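Hemolysin BL lytic component L1 (Bacillus cereus, PDB 7NMQ) probably acts as a lytic component of the multi-part, pore-forming haemolysin BL enterotoxin, a member of the ClyA-like alpha-helical toxins. Local coordinates at residues 203-217 against 350-364. Residues are numbered along the deposited sequence; the frame is centred on the assembly and turned at random.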
ATOM      1  N   LEU A 203      -8.877  -7.243   9.328  1.00 17.24           N
ATOM      2  CA  LEU A 203      -7.413  -7.258   9.143  1.00 16.89           C
ATOM      3  C   LEU A 203      -6.948  -8.718   8.939  1.00 16.65           C
ATOM      4  O   LEU A 203      -6.048  -8.962   8.101  1.00 16.42           O
ATOM      5  CB  LEU A 203      -6.762  -6.547  10.328  1.00 18.84           C
ATOM      6  CG  LEU A 203      -5.245  -6.644  10.396  1.00 20.70           C
ATOM      7  CD1 LEU A 203      -4.579  -6.027   9.179  1.00 20.75           C
ATOM      8  CD2 LEU A 203      -4.749  -5.971  11.667  1.00 22.36           C
ATOM      9  N   GLY A 204      -7.474  -9.662   9.720  1.00 18.16           N
ATOM     10  CA  GLY A 204      -7.061 -11.072   9.587  1.00 18.18           C
ATOM     11  C   GLY A 204      -7.236 -11.568   8.152  1.00 17.60           C
ATOM     12  O   GLY A 204      -6.283 -12.164   7.542  1.00 18.23           O
ATOM     13  N   ALA A 205      -8.429 -11.376   7.611  1.00 17.42           N
ATOM     14  CA  ALA A 205      -8.760 -11.796   6.227  1.00 16.91           C
ATOM     15  C   ALA A 205      -7.861 -11.043   5.251  1.00 15.98           C
ATOM     16  O   ALA A 205      -7.331 -11.681   4.341  1.00 17.92           O
ATOM     17  CB  ALA A 205     -10.214 -11.569   5.909  1.00 18.75           C
ATOM     18  N   ALA A 206      -7.701  -9.734   5.445  1.00 15.54           N
ATOM     19  CA  ALA A 206      -6.899  -8.877   4.573  1.00 15.96           C
ATOM     20  C   ALA A 206      -5.494  -9.482   4.452  1.00 14.91           C
ATOM     21  O   ALA A 206      -4.993  -9.558   3.307  1.00 15.36           O
ATOM     22  CB  ALA A 206      -6.868  -7.453   5.039  1.00 16.77           C
ATOM     23  N   ILE A 207      -4.880  -9.902   5.562  1.00 13.87           N
ATOM     24  CA  ILE A 207      -3.480 -10.404   5.518  1.00 14.71           C
ATOM     25  C   ILE A 207      -3.444 -11.713   4.741  1.00 14.32           C
ATOM     26  O   ILE A 207      -2.437 -11.951   4.041  1.00 15.48           O
ATOM     27  CB  ILE A 207      -2.919 -10.519   6.943  1.00 16.79           C
ATOM     28  CG1 ILE A 207      -2.760  -9.153   7.608  1.00 19.23           C
ATOM     29  CG2 ILE A 207      -1.682 -11.374   7.005  1.00 18.60           C
ATOM     30  CD1 ILE A 207      -2.046  -8.118   6.867  1.00 23.52           C
ATOM     31  N   LEU A 208      -4.447 -12.571   4.901  1.00 14.92           N
ATOM     32  CA  LEU A 208      -4.447 -13.854   4.154  1.00 14.40           C
ATOM     33  C   LEU A 208      -4.538 -13.575   2.650  1.00 13.67           C
ATOM     34  O   LEU A 208      -3.835 -14.252   1.857  1.00 13.81           O
ATOM     35  CB  LEU A 208      -5.614 -14.720   4.592  1.00 15.03           C
ATOM     36  CG  LEU A 208      -5.477 -15.320   5.990  1.00 16.78           C
ATOM     37  CD1 LEU A 208      -6.791 -15.914   6.477  1.00 18.69           C
ATOM     38  CD2 LEU A 208      -4.393 -16.363   6.019  1.00 18.82           C
ATOM     39  N   VAL A 209      -5.345 -12.591   2.264  1.00 12.73           N
ATOM     40  CA  VAL A 209      -5.533 -12.259   0.824  1.00 13.10           C
ATOM     41  C   VAL A 209      -4.238 -11.646   0.304  1.00 13.30           C
ATOM     42  O   VAL A 209      -3.748 -12.062  -0.779  1.00 13.97           O
ATOM     43  CB  VAL A 209      -6.735 -11.356   0.577  1.00 13.59           C
ATOM     44  CG1 VAL A 209      -6.767 -10.913  -0.873  1.00 14.85           C
ATOM     45  CG2 VAL A 209      -8.032 -12.020   1.039  1.00 14.54           C
ATOM     46  N   ILE A 210      -3.667 -10.701   1.036  1.00 12.96           N
ATOM     47  CA  ILE A 210      -2.380 -10.091   0.619  1.00 12.84           C
ATOM     48  C   ILE A 210      -1.322 -11.176   0.416  1.00 13.59           C
ATOM     49  O   ILE A 210      -0.573 -11.100  -0.572  1.00 14.14           O
ATOM     50  CB  ILE A 210      -1.930  -9.043   1.637  1.00 13.99           C
ATOM     51  CG1 ILE A 210      -2.873  -7.843   1.616  1.00 14.82           C
ATOM     52  CG2 ILE A 210      -0.465  -8.678   1.385  1.00 14.33           C
ATOM     53  CD1 ILE A 210      -2.720  -6.916   2.815  1.00 16.17           C
ATOM     54  N   ALA A 211      -1.198 -12.121   1.327  1.00 14.47           N
ATOM     55  CA  ALA A 211      -0.146 -13.162   1.215  1.00 14.35           C
ATOM     56  C   ALA A 211      -0.436 -14.018  -0.015  1.00 13.92           C
ATOM     57  O   ALA A 211       0.516 -14.342  -0.754  1.00 15.68           O
ATOM     58  CB  ALA A 211      -0.069 -14.015   2.444  1.00 16.37           C
ATOM     59  N   ALA A 212      -1.682 -14.389  -0.224  1.00 13.21           N
ATOM     60  CA  ALA A 212      -2.048 -15.268  -1.375  1.00 13.54           C
ATOM     61  C   ALA A 212      -1.752 -14.563  -2.687  1.00 13.23           C
ATOM     62  O   ALA A 212      -1.177 -15.173  -3.589  1.00 13.87           O
ATOM     63  CB  ALA A 212      -3.510 -15.631  -1.288  1.00 13.16           C
ATOM     64  N   ILE A 213      -2.122 -13.309  -2.789  1.00 12.89           N
ATOM     65  CA  ILE A 213      -1.864 -12.564  -4.050  1.00 12.65           C
ATOM     66  C   ILE A 213      -0.374 -12.360  -4.199  1.00 13.42           C
ATOM     67  O   ILE A 213       0.151 -12.650  -5.299  1.00 13.92           O
ATOM     68  CB  ILE A 213      -2.608 -11.223  -4.039  1.00 12.88           C
ATOM     69  CG1 ILE A 213      -4.117 -11.458  -4.068  1.00 14.00           C
ATOM     70  CG2 ILE A 213      -2.102 -10.366  -5.218  1.00 13.61           C
ATOM     71  CD1 ILE A 213      -4.947 -10.206  -3.930  1.00 14.50           C
ATOM     72  N   GLY A 214       0.306 -11.827  -3.191  1.00 14.55           N
ATOM     73  CA  GLY A 214       1.741 -11.524  -3.343  1.00 14.85           C
ATOM     74  C   GLY A 214       2.497 -12.768  -3.759  1.00 15.71           C
ATOM     75  O   GLY A 214       3.368 -12.666  -4.651  1.00 17.09           O
ATOM     76  N   GLY A 215       2.178 -13.919  -3.162  1.00 15.42           N
ATOM     77  CA  GLY A 215       2.905 -15.159  -3.419  1.00 15.37           C
ATOM     78  C   GLY A 215       2.655 -15.695  -4.819  1.00 15.57           C
ATOM     79  O   GLY A 215       3.482 -16.486  -5.246  1.00 18.38           O
ATOM     80  N   ALA A 216       1.592 -15.264  -5.485  1.00 14.88           N
ATOM     81  CA  ALA A 216       1.133 -15.789  -6.787  1.00 15.05           C
ATOM     82  C   ALA A 216       1.433 -14.798  -7.904  1.00 14.53           C
ATOM     83  O   ALA A 216       1.194 -15.169  -9.071  1.00 15.60           O
ATOM     84  CB  ALA A 216      -0.317 -16.137  -6.734  1.00 15.73           C
ATOM     85  N   VAL A 217       1.916 -13.604  -7.621  1.00 14.65           N
ATOM     86  CA  VAL A 217       2.174 -12.604  -8.691  1.00 14.05           C
ATOM     87  C   VAL A 217       3.336 -13.039  -9.561  1.00 14.20           C
ATOM     88  O   VAL A 217       4.397 -13.422  -9.058  1.00 16.23           O
ATOM     89  CB  VAL A 217       2.446 -11.203  -8.133  1.00 15.15           C
ATOM     90  CG1 VAL A 217       3.079 -10.296  -9.163  1.00 16.31           C
ATOM     91  CG2 VAL A 217       1.158 -10.623  -7.609  1.00 15.75           C
ATOM     92  N   ILE A 350      -4.071  -7.822  17.836  1.00 17.84           N
ATOM     93  CA  ILE A 350      -3.516  -7.083  16.674  1.00 16.80           C
ATOM     94  C   ILE A 350      -2.078  -7.527  16.395  1.00 16.27           C
ATOM     95  O   ILE A 350      -1.555  -7.186  15.344  1.00 16.78           O
ATOM     96  CB  ILE A 350      -3.627  -5.570  16.926  1.00 17.45           C
ATOM     97  CG1 ILE A 350      -3.639  -4.777  15.638  1.00 19.85           C
ATOM     98  CG2 ILE A 350      -2.554  -5.061  17.859  1.00 18.43           C
ATOM     99  CD1 ILE A 350      -3.847  -3.311  15.859  1.00 20.27           C
ATOM    100  N   HIS A 351      -1.449  -8.236  17.318  1.00 15.84           N
ATOM    101  CA  HIS A 351       0.013  -8.519  17.263  1.00 16.19           C
ATOM    102  C   HIS A 351       0.435  -9.239  15.983  1.00 16.63           C
ATOM    103  O   HIS A 351       1.316  -8.735  15.286  1.00 16.44           O
ATOM    104  CB  HIS A 351       0.414  -9.392  18.445  1.00 17.51           C
ATOM    105  CG  HIS A 351       1.887  -9.538  18.639  1.00 18.78           C
ATOM    106  ND1 HIS A 351       2.700 -10.307  17.845  1.00 23.29           N
ATOM    107  CD2 HIS A 351       2.662  -9.099  19.656  1.00 18.45           C
ATOM    108  CE1 HIS A 351       3.930 -10.293  18.328  1.00 20.88           C
ATOM    109  NE2 HIS A 351       3.934  -9.546  19.436  1.00 23.39           N
ATOM    110  N   LYS A 352      -0.153 -10.391  15.697  1.00 18.09           N
ATOM    111  CA  LYS A 352       0.312 -11.232  14.552  1.00 19.47           C
ATOM    112  C   LYS A 352       0.101 -10.497  13.224  1.00 19.05           C
ATOM    113  O   LYS A 352       0.988 -10.540  12.357  1.00 18.51           O
ATOM    114  CB  LYS A 352      -0.413 -12.569  14.592  1.00 22.09           C
ATOM    115  CG  LYS A 352       0.122 -13.492  15.671  1.00 26.63           C
ATOM    116  CD  LYS A 352      -0.397 -14.884  15.531  1.00 34.55           C
ATOM    117  CE  LYS A 352      -0.070 -15.773  16.706  1.00 42.90           C
ATOM    118  NZ  LYS A 352      -0.353 -17.194  16.388  1.00 49.60           N
ATOM    119  N   ASP A 353      -0.999  -9.754  13.099  1.00 18.58           N
ATOM    120  CA  ASP A 353      -1.306  -9.042  11.832  1.00 20.15           C
ATOM    121  C   ASP A 353      -0.360  -7.844  11.651  1.00 16.85           C
ATOM    122  O   ASP A 353       0.093  -7.566  10.516  1.00 15.87           O
ATOM    123  CB  ASP A 353      -2.793  -8.727  11.803  1.00 24.70           C
ATOM    124  CG  ASP A 353      -3.606  -9.994  11.528  1.00 28.13           C
ATOM    125  OD1 ASP A 353      -3.060 -10.949  10.872  1.00 34.52           O
ATOM    126  OD2 ASP A 353      -4.740 -10.057  11.981  1.00 29.68           O
ATOM    127  N   ALA A 354      -0.088  -7.091  12.719  1.00 15.37           N
ATOM    128  CA  ALA A 354       0.908  -6.006  12.669  1.00 14.81           C
ATOM    129  C   ALA A 354       2.266  -6.594  12.290  1.00 13.49           C
ATOM    130  O   ALA A 354       3.005  -5.973  11.512  1.00 14.09           O
ATOM    131  CB  ALA A 354       0.970  -5.257  13.975  1.00 15.16           C
ATOM    132  N   GLU A 355       2.600  -7.753  12.844  1.00 13.94           N
ATOM    133  CA  GLU A 355       3.891  -8.405  12.584  1.00 15.60           C
ATOM    134  C   GLU A 355       3.957  -8.683  11.066  1.00 15.64           C
ATOM    135  O   GLU A 355       5.004  -8.425  10.424  1.00 15.42           O
ATOM    136  CB  GLU A 355       3.949  -9.690  13.394  1.00 17.94           C
ATOM    137  CG  GLU A 355       5.152 -10.514  13.090  1.00 21.23           C
ATOM    138  CD  GLU A 355       6.444 -10.063  13.721  1.00 27.97           C
ATOM    139  OE1 GLU A 355       6.383  -9.455  14.796  1.00 33.28           O
ATOM    140  OE2 GLU A 355       7.522 -10.402  13.154  1.00 33.67           O
ATOM    141  N   PHE A 356       2.872  -9.184  10.480  1.00 14.82           N
ATOM    142  CA  PHE A 356       2.814  -9.481   9.026  1.00 15.40           C
ATOM    143  C   PHE A 356       3.114  -8.226   8.217  1.00 15.40           C
ATOM    144  O   PHE A 356       3.961  -8.280   7.282  1.00 16.95           O
ATOM    145  CB  PHE A 356       1.484 -10.094   8.618  1.00 16.79           C
ATOM    146  CG  PHE A 356       1.430 -10.369   7.139  1.00 18.22           C
ATOM    147  CD1 PHE A 356       1.121  -9.360   6.237  1.00 18.80           C
ATOM    148  CD2 PHE A 356       1.757 -11.620   6.635  1.00 19.51           C
ATOM    149  CE1 PHE A 356       1.042  -9.621   4.868  1.00 19.73           C
ATOM    150  CE2 PHE A 356       1.696 -11.876   5.274  1.00 19.75           C
ATOM    151  CZ  PHE A 356       1.340 -10.872   4.384  1.00 20.54           C
ATOM    152  N   ILE A 357       2.463  -7.121   8.568  1.00 14.01           N
ATOM    153  CA  ILE A 357       2.608  -5.874   7.765  1.00 15.53           C
ATOM    154  C   ILE A 357       4.027  -5.320   7.910  1.00 14.70           C
ATOM    155  O   ILE A 357       4.495  -4.579   7.002  1.00 16.07           O
ATOM    156  CB  ILE A 357       1.524  -4.843   8.139  1.00 15.93           C
ATOM    157  CG1 ILE A 357       0.169  -5.422   7.755  1.00 19.40           C
ATOM    158  CG2 ILE A 357       1.778  -3.482   7.495  1.00 15.71           C
ATOM    159  CD1 ILE A 357      -1.005  -4.636   8.183  1.00 22.49           C
ATOM    160  N   SER A 358       4.698  -5.594   9.019  1.00 14.56           N
ATOM    161  CA  SER A 358       6.055  -5.086   9.303  1.00 15.40           C
ATOM    162  C   SER A 358       7.127  -5.791   8.467  1.00 16.23           C
ATOM    163  O   SER A 358       8.297  -5.393   8.579  1.00 17.08           O
ATOM    164  CB  SER A 358       6.408  -5.226  10.753  1.00 16.46           C
ATOM    165  OG  SER A 358       6.681  -6.558  11.136  1.00 16.90           O
ATOM    166  N   LYS A 359       6.769  -6.851   7.737  1.00 16.76           N
ATOM    167  CA  LYS A 359       7.756  -7.675   6.998  1.00 17.87           C
ATOM    168  C   LYS A 359       7.359  -7.695   5.528  1.00 16.25           C
ATOM    169  O   LYS A 359       6.189  -7.505   5.229  1.00 16.41           O
ATOM    170  CB  LYS A 359       7.758  -9.077   7.582  1.00 21.14           C
ATOM    171  CG  LYS A 359       8.394  -9.138   8.958  1.00 24.88           C
ATOM    172  CD  LYS A 359       8.489 -10.507   9.492  1.00 31.14           C
ATOM    173  CE  LYS A 359       7.201 -10.984  10.127  1.00 36.05           C
ATOM    174  NZ  LYS A 359       7.474 -12.059  11.115  1.00 39.92           N
ATOM    175  N   ASP A 360       8.330  -7.858   4.642  1.00 17.05           N
ATOM    176  CA  ASP A 360       7.974  -7.878   3.221  1.00 16.29           C
ATOM    177  C   ASP A 360       6.873  -8.896   2.968  1.00 16.74           C
ATOM    178  O   ASP A 360       6.951 -10.030   3.459  1.00 19.05           O
ATOM    179  CB  ASP A 360       9.169  -8.243   2.353  1.00 17.96           C
ATOM    180  CG  ASP A 360      10.142  -7.098   2.169  1.00 20.62           C
ATOM    181  OD1 ASP A 360       9.767  -5.947   2.478  1.00 20.29           O
ATOM    182  OD2 ASP A 360      11.285  -7.384   1.718  1.00 26.30           O
ATOM    183  N   ILE A 361       5.957  -8.537   2.078  1.00 15.18           N
ATOM    184  CA  ILE A 361       5.068  -9.547   1.466  1.00 16.23           C
ATOM    185  C   ILE A 361       5.931 -10.492   0.638  1.00 16.12           C
ATOM    186  O   ILE A 361       6.800 -10.033  -0.136  1.00 16.94           O
ATOM    187  CB  ILE A 361       4.003  -8.855   0.613  1.00 16.55           C
ATOM    188  CG1 ILE A 361       3.182  -7.864   1.445  1.00 15.28           C
ATOM    189  CG2 ILE A 361       3.139  -9.889  -0.092  1.00 18.18           C
ATOM    190  CD1 ILE A 361       2.505  -6.853   0.594  1.00 15.72           C
ATOM    191  N   ALA A 362       5.746 -11.793   0.789  1.00 16.88           N
ATOM    192  CA  ALA A 362       6.582 -12.782   0.071  1.00 18.48           C
ATOM    193  C   ALA A 362       6.100 -12.860  -1.368  1.00 19.05           C
ATOM    194  O   ALA A 362       5.029 -13.418  -1.608  1.00 22.92           O
ATOM    195  CB  ALA A 362       6.498 -14.104   0.774  1.00 19.51           C
ATOM    196  N   PHE A 363       6.864 -12.234  -2.250  1.00 19.20           N
ATOM    197  CA  PHE A 363       6.786 -12.405  -3.714  1.00 20.33           C
ATOM    198  C   PHE A 363       7.865 -13.398  -4.136  1.00 22.65           C
ATOM    199  O   PHE A 363       8.783 -13.691  -3.364  1.00 26.80           O
ATOM    200  CB  PHE A 363       7.059 -11.072  -4.407  1.00 20.25           C
ATOM    201  CG  PHE A 363       5.922 -10.076  -4.373  1.00 18.75           C
ATOM    202  CD1 PHE A 363       5.593  -9.345  -3.248  1.00 19.74           C
ATOM    203  CD2 PHE A 363       5.234  -9.808  -5.538  1.00 19.31           C
ATOM    204  CE1 PHE A 363       4.571  -8.411  -3.286  1.00 17.78           C
ATOM    205  CE2 PHE A 363       4.237  -8.860  -5.585  1.00 18.59           C
ATOM    206  CZ  PHE A 363       3.866  -8.198  -4.443  1.00 18.11           C
ATOM    207  N   LYS A 364       7.777 -13.856  -5.373  1.00 23.50           N
ATOM    208  CA  LYS A 364       8.842 -14.688  -5.982  1.00 26.19           C
ATOM    209  C   LYS A 364      10.150 -13.897  -6.063  1.00 29.83           C
ATOM    210  O   LYS A 364      10.098 -12.680  -6.383  1.00 31.05           O
ATOM    211  CB  LYS A 364       8.343 -15.144  -7.346  1.00 26.28           C
ATOM    212  CG  LYS A 364       7.217 -16.144  -7.200  1.00 29.48           C
ATOM    213  CD  LYS A 364       6.353 -16.371  -8.412  1.00 28.90           C
ATOM    214  CE  LYS A 364       5.098 -17.122  -8.019  1.00 31.73           C
ATOM    215  NZ  LYS A 364       5.442 -18.380  -7.294  1.00 33.93           N
TER
HETATM  216  O   HOH W   1      -4.309 -13.260   9.132  1.00 26.49           O
HETATM  217  O   HOH W   2       3.177 -14.489   0.002  1.00 20.67           O
HETATM  218  O   HOH W   3       5.301 -13.104  -6.515  1.00 21.83           O
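Phe356 meets Ile207 face-on, and following the Phe356 side chain outward from CB traces the middle of the contact. Phe356 CB lies 3.8 Å from Ile207 CG2; Phe356 CG comes within 3.3 Å of the same methyl, which sits over one ring face, 17° off the ring normal through the centroid, a CH-pi contact. CD1 adds Ile207 CD1, the edge at CE1 meets Ile210 CG2, and Phe356 CZ ends 4.0 Å from Ala211 CB. A chi1 of 179° sets Phe356 CG opposite the backbone N, which brings one ring face under the Ile207 methyl. Ile207 CD1 continues to Ile357 CG1 at 3.6 Å, the two side chains crossing nearly at right angles. At the N-terminal end of helix 203-216, Asp353 CB packs against Leu203 CD2, while Asp353 OD1 accepts from a water that also donates to Gly204 O.

Residues 359-364 run as an extended tail beside helix 203-216. Gly214 brings its bare CA to 4.1 Å from the Phe363 ring centroid, 9° off the normal; Lys29 of helix 10-33 makes a cation-pi contact with this ring. One water joins Ala211 O to Ala362 O, and another donates to Gly214 O and Val217 O while accepting from Lys364 N. Apolar packing and three water bridges, without a clear direct hydrogen bond, thus join this predicted membrane-spanning segment to the C-terminal part; such an interface might part if the helix entered a membrane.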